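Local structure of SCARECROW-LIKE protein 7 (Oryza sativa Japonica Group, 5HYZ) at residues Ala36-Pro39 / Ser40-Leu43; Ala162-Thr165 / Arg166-Phe170; Ala249-Val252 / Asp253-Asn257. The protein probably acts as a nuclear transcription factor in plant development and abiotic stress resistance, binding DNA in vitro through its GRAS domain. All blocks are in the same frame, centred on the assembly; numbering follows the deposited sequence.

Interaction 1: Ala36-Pro39 / Ser40-Leu43; sequences AGDP and SERL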
loop_
_atom_site.group_PDB
_atom_site.type_symbol
_atom_site.label_atom_id
_atom_site.label_comp_id
_atom_site.label_asym_id
_atom_site.label_seq_id
_atom_site.Cartn_x
_atom_site.Cartn_y
_atom_site.Cartn_z
ATOM N N ALA A 36 7.703 -21.006 -17.632
ATOM C CA ALA A 36 7.047 -21.402 -16.379
ATOM C C ALA A 36 8.034 -21.737 -15.272
ATOM O O ALA A 36 7.626 -22.146 -14.194
ATOM C CB ALA A 36 6.091 -22.599 -16.616
ATOM N N GLY A 37 9.326 -21.568 -15.530
ATOM C CA GLY A 37 10.356 -21.963 -14.583
ATOM C C GLY A 37 10.810 -20.845 -13.645
ATOM O O GLY A 37 10.000 -20.014 -13.267
ATOM N N ASP A 38 12.086 -20.812 -13.288
ATOM C CA ASP A 38 12.561 -19.791 -12.358
ATOM C C ASP A 38 12.837 -18.503 -13.161
ATOM O O ASP A 38 12.781 -18.530 -14.394
ATOM C CB ASP A 38 13.777 -20.302 -11.562
ATOM C CG ASP A 38 15.042 -20.397 -12.376
ATOM O OD1 ASP A 38 15.122 -19.852 -13.493
ATOM O OD2 ASP A 38 15.993 -21.044 -11.887
ATOM N N PRO A 39 13.106 -17.376 -12.476
ATOM C CA PRO A 39 13.300 -16.120 -13.218
ATOM C C PRO A 39 14.334 -16.181 -14.348
ATOM O O PRO A 39 14.065 -15.626 -15.427
ATOM C CB PRO A 39 13.763 -15.132 -12.126
ATOM C CG PRO A 39 13.107 -15.614 -10.908
ATOM C CD PRO A 39 13.092 -17.147 -11.015
ATOM N N SER A 40 15.473 -16.826 -14.145
ATOM C CA SER A 40 16.478 -16.840 -15.195
ATOM C C SER A 40 15.990 -17.666 -16.414
ATOM O O SER A 40 16.280 -17.308 -17.560
ATOM C CB SER A 40 17.803 -17.368 -14.657
ATOM O OG SER A 40 17.665 -18.732 -14.335
ATOM N N GLU A 41 15.236 -18.742 -16.153
ATOM C CA GLU A 41 14.627 -19.552 -17.228
ATOM C C GLU A 41 13.571 -18.791 -18.012
ATOM O O GLU A 41 13.505 -18.899 -19.244
ATOM C CB GLU A 41 14.012 -20.853 -16.663
ATOM C CG GLU A 41 15.094 -21.783 -16.073
ATOM C CD GLU A 41 14.514 -22.940 -15.258
ATOM O OE1 GLU A 41 13.438 -22.782 -14.644
ATOM O OE2 GLU A 41 15.141 -24.011 -15.252
ATOM N N ARG A 42 12.730 -18.024 -17.318
ATOM C CA ARG A 42 11.719 -17.234 -17.998
ATOM C C ARG A 42 12.354 -16.119 -18.826
ATOM O O ARG A 42 11.978 -15.850 -19.972
ATOM C CB ARG A 42 10.731 -16.672 -16.963
ATOM C CG ARG A 42 10.009 -17.829 -16.290
ATOM C CD ARG A 42 9.488 -17.650 -14.904
ATOM N NE ARG A 42 8.135 -17.193 -14.909
ATOM C CZ ARG A 42 7.080 -17.769 -14.334
ATOM N NH1 ARG A 42 7.122 -18.917 -13.673
ATOM N NH2 ARG A 42 5.927 -17.160 -14.491
ATOM N N LEU A 43 13.332 -15.461 -18.206
ATOM C CA LEU A 43 14.071 -14.396 -18.871
ATOM C C LEU A 43 14.719 -14.898 -20.180
ATOM O O LEU A 43 14.584 -14.294 -21.245
ATOM C CB LEU A 43 15.123 -13.827 -17.889
ATOM C CG LEU A 43 15.948 -12.654 -18.420
ATOM C CD1 LEU A 43 15.126 -11.383 -18.373
ATOM C CD2 LEU A 43 17.184 -12.484 -17.580
#
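D38 and E41 meet across the first turn of helix 39-57, their side chains crossing at about a right angle, D38 reaching forward and E41 back, each carboxylate to the other residue's backbone N-H. D38 OD1 takes the N-H of E41 at 2.9 Å, a fairly straight bond that arrives nearly end-on to the C-O bond. In return E41 OE1 accepts from D38 N at 2.7 Å, using its anti side, with the donor 21° out of the carboxylate plane. With CG between the backbone N and the carbonyl carbon (chi1 72°), the D38 carboxylate reaches forward over the first turn. S40 OG gives a second hydrogen bond to D38 OD1 at 2.9 Å, from the syn side but well out of the plane, so that one oxygen is gripped by two donors. The two carboxylates are 39° apart in plane, and D38 OD1 lies 3.6 Å from E41 OE1; the N-H groups around them probably offset part of that repulsion. R42 runs back along the incoming loop, its chain bent at chi3. Its NH1 donates to G37 O at 3.1 Å, in the plane of the guanidinium and on a carbonyl lone pair, while A36 CA lies over one face of the group. NH2 forms a salt bridge with E284, tying this loop to helix 278-296. Behind it the regular helical ladder starts with R42 N on D38 O at 3.0 Å and L43 N on P39 O. L43 packs against helices 3-16 and 251-272. Reciprocal side-chain-to-backbone bonds between the N-cap D38 and E41, three residues on, make this a capping box, here opening a helix in the predicted first leucine repeat (LRI) of the GRAS domain.

Interaction 2: Ala162-Thr165 / Arg166-Phe170; sequences ATNT and RLRDF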
loop_
_atom_site.group_PDB
_atom_site.type_symbol
_atom_site.label_atom_id
_atom_site.label_comp_id
_atom_site.label_asym_id
_atom_site.label_seq_id
_atom_site.Cartn_x
_atom_site.Cartn_y
_atom_site.Cartn_z
ATOM N N ALA A 162 -13.964 8.350 -16.255
ATOM C CA ALA A 162 -14.146 7.794 -14.917
ATOM C C ALA A 162 -13.114 8.377 -13.928
ATOM O O ALA A 162 -13.432 8.606 -12.778
ATOM C CB ALA A 162 -14.053 6.255 -14.947
ATOM N N THR A 163 -11.882 8.528 -14.397
ATOM C CA THR A 163 -10.830 9.167 -13.560
ATOM C C THR A 163 -11.192 10.621 -13.212
ATOM O O THR A 163 -11.002 11.100 -12.115
ATOM C CB THR A 163 -9.491 9.119 -14.295
ATOM O OG1 THR A 163 -9.058 7.770 -14.406
ATOM C CG2 THR A 163 -8.394 10.002 -13.634
ATOM N N ASN A 164 -11.688 11.356 -14.203
ATOM C CA ASN A 164 -12.152 12.691 -13.959
ATOM C C ASN A 164 -13.189 12.746 -12.861
ATOM O O ASN A 164 -13.083 13.515 -11.899
ATOM C CB ASN A 164 -12.721 13.225 -15.321
ATOM C CG ASN A 164 -12.977 14.710 -15.343
ATOM O OD1 ASN A 164 -13.067 15.364 -14.325
ATOM N ND2 ASN A 164 -13.168 15.260 -16.582
ATOM N N THR A 165 -14.224 11.924 -13.007
ATOM C CA THR A 165 -15.258 11.858 -11.984
ATOM C C THR A 165 -14.711 11.504 -10.626
ATOM O O THR A 165 -15.017 12.161 -9.641
ATOM C CB THR A 165 -16.325 10.836 -12.385
ATOM O OG1 THR A 165 -16.982 11.420 -13.528
ATOM C CG2 THR A 165 -17.357 10.676 -11.278
ATOM N N ARG A 166 -13.844 10.506 -10.614
ATOM C CA ARG A 166 -13.308 10.075 -9.334
ATOM C C ARG A 166 -12.473 11.162 -8.649
ATOM O O ARG A 166 -12.589 11.373 -7.432
ATOM C CB ARG A 166 -12.500 8.800 -9.571
ATOM C CG ARG A 166 -12.656 7.811 -8.511
ATOM C CD ARG A 166 -11.887 6.505 -8.789
ATOM N NE ARG A 166 -11.753 5.835 -7.499
ATOM C CZ ARG A 166 -10.999 4.767 -7.283
ATOM N NH1 ARG A 166 -10.293 4.260 -8.273
ATOM N NH2 ARG A 166 -10.954 4.240 -6.079
ATOM N N LEU A 167 -11.626 11.863 -9.414
ATOM C CA LEU A 167 -10.841 12.935 -8.827
ATOM C C LEU A 167 -11.684 14.125 -8.382
ATOM O O LEU A 167 -11.433 14.750 -7.355
ATOM C CB LEU A 167 -9.769 13.480 -9.791
ATOM C CG LEU A 167 -8.648 12.463 -10.064
ATOM C CD1 LEU A 167 -7.768 13.016 -11.226
ATOM C CD2 LEU A 167 -7.770 12.350 -8.768
ATOM N N ARG A 168 -12.725 14.455 -9.166
ATOM C CA ARG A 168 -13.575 15.571 -8.757
ATOM C C ARG A 168 -14.355 15.224 -7.487
ATOM O O ARG A 168 -14.497 16.075 -6.604
ATOM C CB ARG A 168 -14.565 15.929 -9.916
ATOM C CG ARG A 168 -13.867 16.704 -11.050
ATOM C CD ARG A 168 -14.882 16.848 -12.313
ATOM N NE ARG A 168 -14.202 17.582 -13.432
ATOM C CZ ARG A 168 -14.142 18.898 -13.508
ATOM N NH1 ARG A 168 -14.716 19.655 -12.552
ATOM N NH2 ARG A 168 -13.515 19.461 -14.534
ATOM N N ASP A 169 -14.809 13.969 -7.369
ATOM C CA ASP A 169 -15.527 13.549 -6.121
ATOM C C ASP A 169 -14.574 13.632 -4.917
ATOM O O ASP A 169 -14.914 14.077 -3.796
ATOM C CB ASP A 169 -16.105 12.132 -6.242
ATOM C CG ASP A 169 -17.301 12.060 -7.222
ATOM O OD1 ASP A 169 -17.829 13.128 -7.624
ATOM O OD2 ASP A 169 -17.661 10.935 -7.611
ATOM N N PHE A 170 -13.311 13.234 -5.167
ATOM C CA PHE A 170 -12.321 13.301 -4.068
ATOM C C PHE A 170 -12.024 14.710 -3.604
ATOM O O PHE A 170 -11.939 15.038 -2.383
ATOM C CB PHE A 170 -11.033 12.598 -4.564
ATOM C CG PHE A 170 -9.990 12.378 -3.477
ATOM C CD1 PHE A 170 -10.160 11.363 -2.567
ATOM C CD2 PHE A 170 -8.843 13.193 -3.399
ATOM C CE1 PHE A 170 -9.236 11.154 -1.566
ATOM C CE2 PHE A 170 -7.910 12.994 -2.357
ATOM C CZ PHE A 170 -8.117 11.943 -1.477
#
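N164 and R168, one helical turn apart, lie side by side and point the same way, joined where N164 OD1 accepts from R168 NE at 2.6 Å. The bond is short but bent, with an N-H...O angle of 136°; OD1 sits close to the guanidinium plane at its edge, and the amide and guanidinium planes are 36° apart. N164 has CG anti to the backbone N (chi1 -167°) and holds its amide out from the helix; the extended R168 chain runs back toward the N-terminal end to meet OD1, its CD 3.1 Å from the same atom. Next to this pair, T163 CG2 touches L167 CD1 at 3.9 Å, and on the outer surface T165 CG2 comes within 3.7 Å of D169 OD2. Beneath the side chains the i to i+4 backbone bonds, such as L167 N to T163 O at 2.9 Å, hold the spacing that brings these residues together. Helix 157-174 is the crossover helix of a beta-alpha-beta unit between the parallel strands 141-148 and 177-182 of the Rossmann-like sheet, and it carries the start of the predicted leucine repeat II. Farther out, R168 NH2 donates to F180 O, so strand 177-182 fixes the far end of the arginine that N164 meets at NE. L167 packs on F178 and F180 of that strand and on W124 of helix 122-132, while F170 packs on L128. R166 extends away to the second subunit of the homodimer, where its guanidinium donates to W341 O and makes a cation-pi contact with the W341 ring of that neighbouring chain.

Interaction 3: Ala249-Val252 / Asp253-Asn257; sequences AGFV and DRFAN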
loop_
_atom_site.group_PDB
_atom_site.type_symbol
_atom_site.label_atom_id
_atom_site.label_comp_id
_atom_site.label_asym_id
_atom_site.label_seq_id
_atom_site.Cartn_x
_atom_site.Cartn_y
_atom_site.Cartn_z
ATOM N N ALA A 249 22.887 2.820 -28.072
ATOM C CA ALA A 249 23.913 1.801 -27.946
ATOM C C ALA A 249 23.702 0.756 -29.086
ATOM O O ALA A 249 22.589 0.620 -29.631
ATOM C CB ALA A 249 23.868 1.149 -26.600
ATOM N N GLY A 250 24.762 0.050 -29.456
ATOM C CA GLY A 250 24.647 -0.928 -30.532
ATOM C C GLY A 250 24.035 -2.203 -29.978
ATOM O O GLY A 250 23.825 -2.339 -28.758
ATOM N N PHE A 251 23.758 -3.148 -30.870
ATOM C CA PHE A 251 23.005 -4.339 -30.479
ATOM C C PHE A 251 23.639 -5.136 -29.363
ATOM O O PHE A 251 22.951 -5.519 -28.433
ATOM C CB PHE A 251 22.785 -5.274 -31.675
ATOM C CG PHE A 251 22.260 -6.619 -31.271
ATOM C CD1 PHE A 251 20.920 -6.763 -30.920
ATOM C CD2 PHE A 251 23.102 -7.732 -31.213
ATOM C CE1 PHE A 251 20.414 -8.034 -30.516
ATOM C CE2 PHE A 251 22.610 -8.981 -30.819
ATOM C CZ PHE A 251 21.253 -9.119 -30.490
ATOM N N VAL A 252 24.936 -5.430 -29.405
ATOM C CA VAL A 252 25.479 -6.293 -28.349
ATOM C C VAL A 252 25.401 -5.647 -26.940
ATOM O O VAL A 252 25.056 -6.302 -25.927
ATOM C CB VAL A 252 26.951 -6.686 -28.638
ATOM C CG1 VAL A 252 27.594 -7.341 -27.434
ATOM C CG2 VAL A 252 27.036 -7.600 -29.883
ATOM N N ASP A 253 25.695 -4.346 -26.880
ATOM C CA ASP A 253 25.526 -3.598 -25.619
ATOM C C ASP A 253 24.066 -3.507 -25.188
ATOM O O ASP A 253 23.772 -3.653 -23.994
ATOM C CB ASP A 253 26.092 -2.175 -25.734
ATOM C CG ASP A 253 27.608 -2.153 -25.772
ATOM O OD1 ASP A 253 28.207 -2.906 -24.993
ATOM O OD2 ASP A 253 28.184 -1.398 -26.579
ATOM N N ARG A 254 23.152 -3.271 -26.132
ATOM C CA ARG A 254 21.725 -3.165 -25.761
ATOM C C ARG A 254 21.248 -4.463 -25.229
ATOM O O ARG A 254 20.482 -4.499 -24.282
ATOM C CB ARG A 254 20.787 -2.802 -26.918
ATOM C CG ARG A 254 20.836 -1.384 -27.447
ATOM C CD ARG A 254 19.546 -1.021 -28.171
ATOM N NE ARG A 254 19.049 -2.016 -29.149
ATOM C CZ ARG A 254 19.566 -2.205 -30.365
ATOM N NH1 ARG A 254 20.630 -1.506 -30.780
ATOM N NH2 ARG A 254 19.023 -3.102 -31.183
ATOM N N PHE A 255 21.641 -5.548 -25.895
ATOM C CA PHE A 255 21.257 -6.880 -25.395
ATOM C C PHE A 255 21.754 -7.137 -24.000
ATOM O O PHE A 255 20.996 -7.606 -23.135
ATOM C CB PHE A 255 21.755 -7.948 -26.415
ATOM C CG PHE A 255 21.255 -9.344 -26.140
ATOM C CD1 PHE A 255 21.800 -10.087 -25.086
ATOM C CD2 PHE A 255 20.297 -9.920 -26.965
ATOM C CE1 PHE A 255 21.375 -11.371 -24.843
ATOM C CE2 PHE A 255 19.855 -11.223 -26.739
ATOM C CZ PHE A 255 20.407 -11.950 -25.668
ATOM N N ALA A 256 23.028 -6.833 -23.726
ATOM C CA ALA A 256 23.522 -7.001 -22.372
ATOM C C ALA A 256 22.813 -6.106 -21.301
ATOM O O ALA A 256 22.501 -6.558 -20.203
ATOM C CB ALA A 256 25.042 -6.732 -22.336
ATOM N N ASN A 257 22.584 -4.843 -21.670
ATOM C CA ASN A 257 21.932 -3.883 -20.771
ATOM C C ASN A 257 20.506 -4.367 -20.435
ATOM O O ASN A 257 20.054 -4.376 -19.291
ATOM C CB ASN A 257 21.879 -2.512 -21.468
ATOM C CG ASN A 257 23.261 -1.860 -21.619
ATOM O OD1 ASN A 257 24.226 -2.348 -21.056
ATOM N ND2 ASN A 257 23.359 -0.786 -22.415
HETATM O O HOH W 1 27.201 0.554 -28.199
#
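The N-terminal end of helix 251-272, in the predicted PFYRE region of the GRAS domain, is closed by G250 at the N-cap position and by R254 folding back over the first turn. R254 NH1 donates to A249 O at 3.1 Å, with that oxygen in the guanidinium plane. The bend at chi3 (-47°) brings the group back there and lays one guanidinium face over F251 CA. The F251 side chain crosses R254 at about a right angle, ring and guanidinium planes 70° apart, and R254 NH2 lies near the ring edge, 4.1 Å from CD1. Farther along the ring, F251 and F255 run side by side, F251 CZ touching F255 CD2 at 3.7 Å; the rings are oblique, 61° between planes, and F255 CB sits over one face of F251. A water accepts from G250 N at 2.8 Å and donates to D253 OD2 at 2.7 Å. Beyond the turn, R254 donates from NE to A295 O and pairs with E300, while F255 meets F47 edge-to-face. The water thus lets D253 serve the G250 N-H indirectly, and the negative charge of D253, in the first turn, probably interacts favourably with the helix dipole.

Interactions 1 and 3 both belong to the helical part of the GRAS domain: their centres are 21 Å apart, and their nearest atoms about 8 Å, without touching. Helices 39-57 and 251-272 connect them, since L43 of interaction 1 packs on L259, Y262 and R263 while F251 and F255 of interaction 3 meet L51 and F47; helix 3-16 touches both sites. Each is the start of a helix, one with a side-chain capping box, the other with a glycine N-cap. Interaction 2 lies 40 Å from interaction 1 and 43 Å from interaction 3, centre to centre, on helix 157-174 beside the Rossmann-like sheet, and is the one of the three that reaches the second subunit.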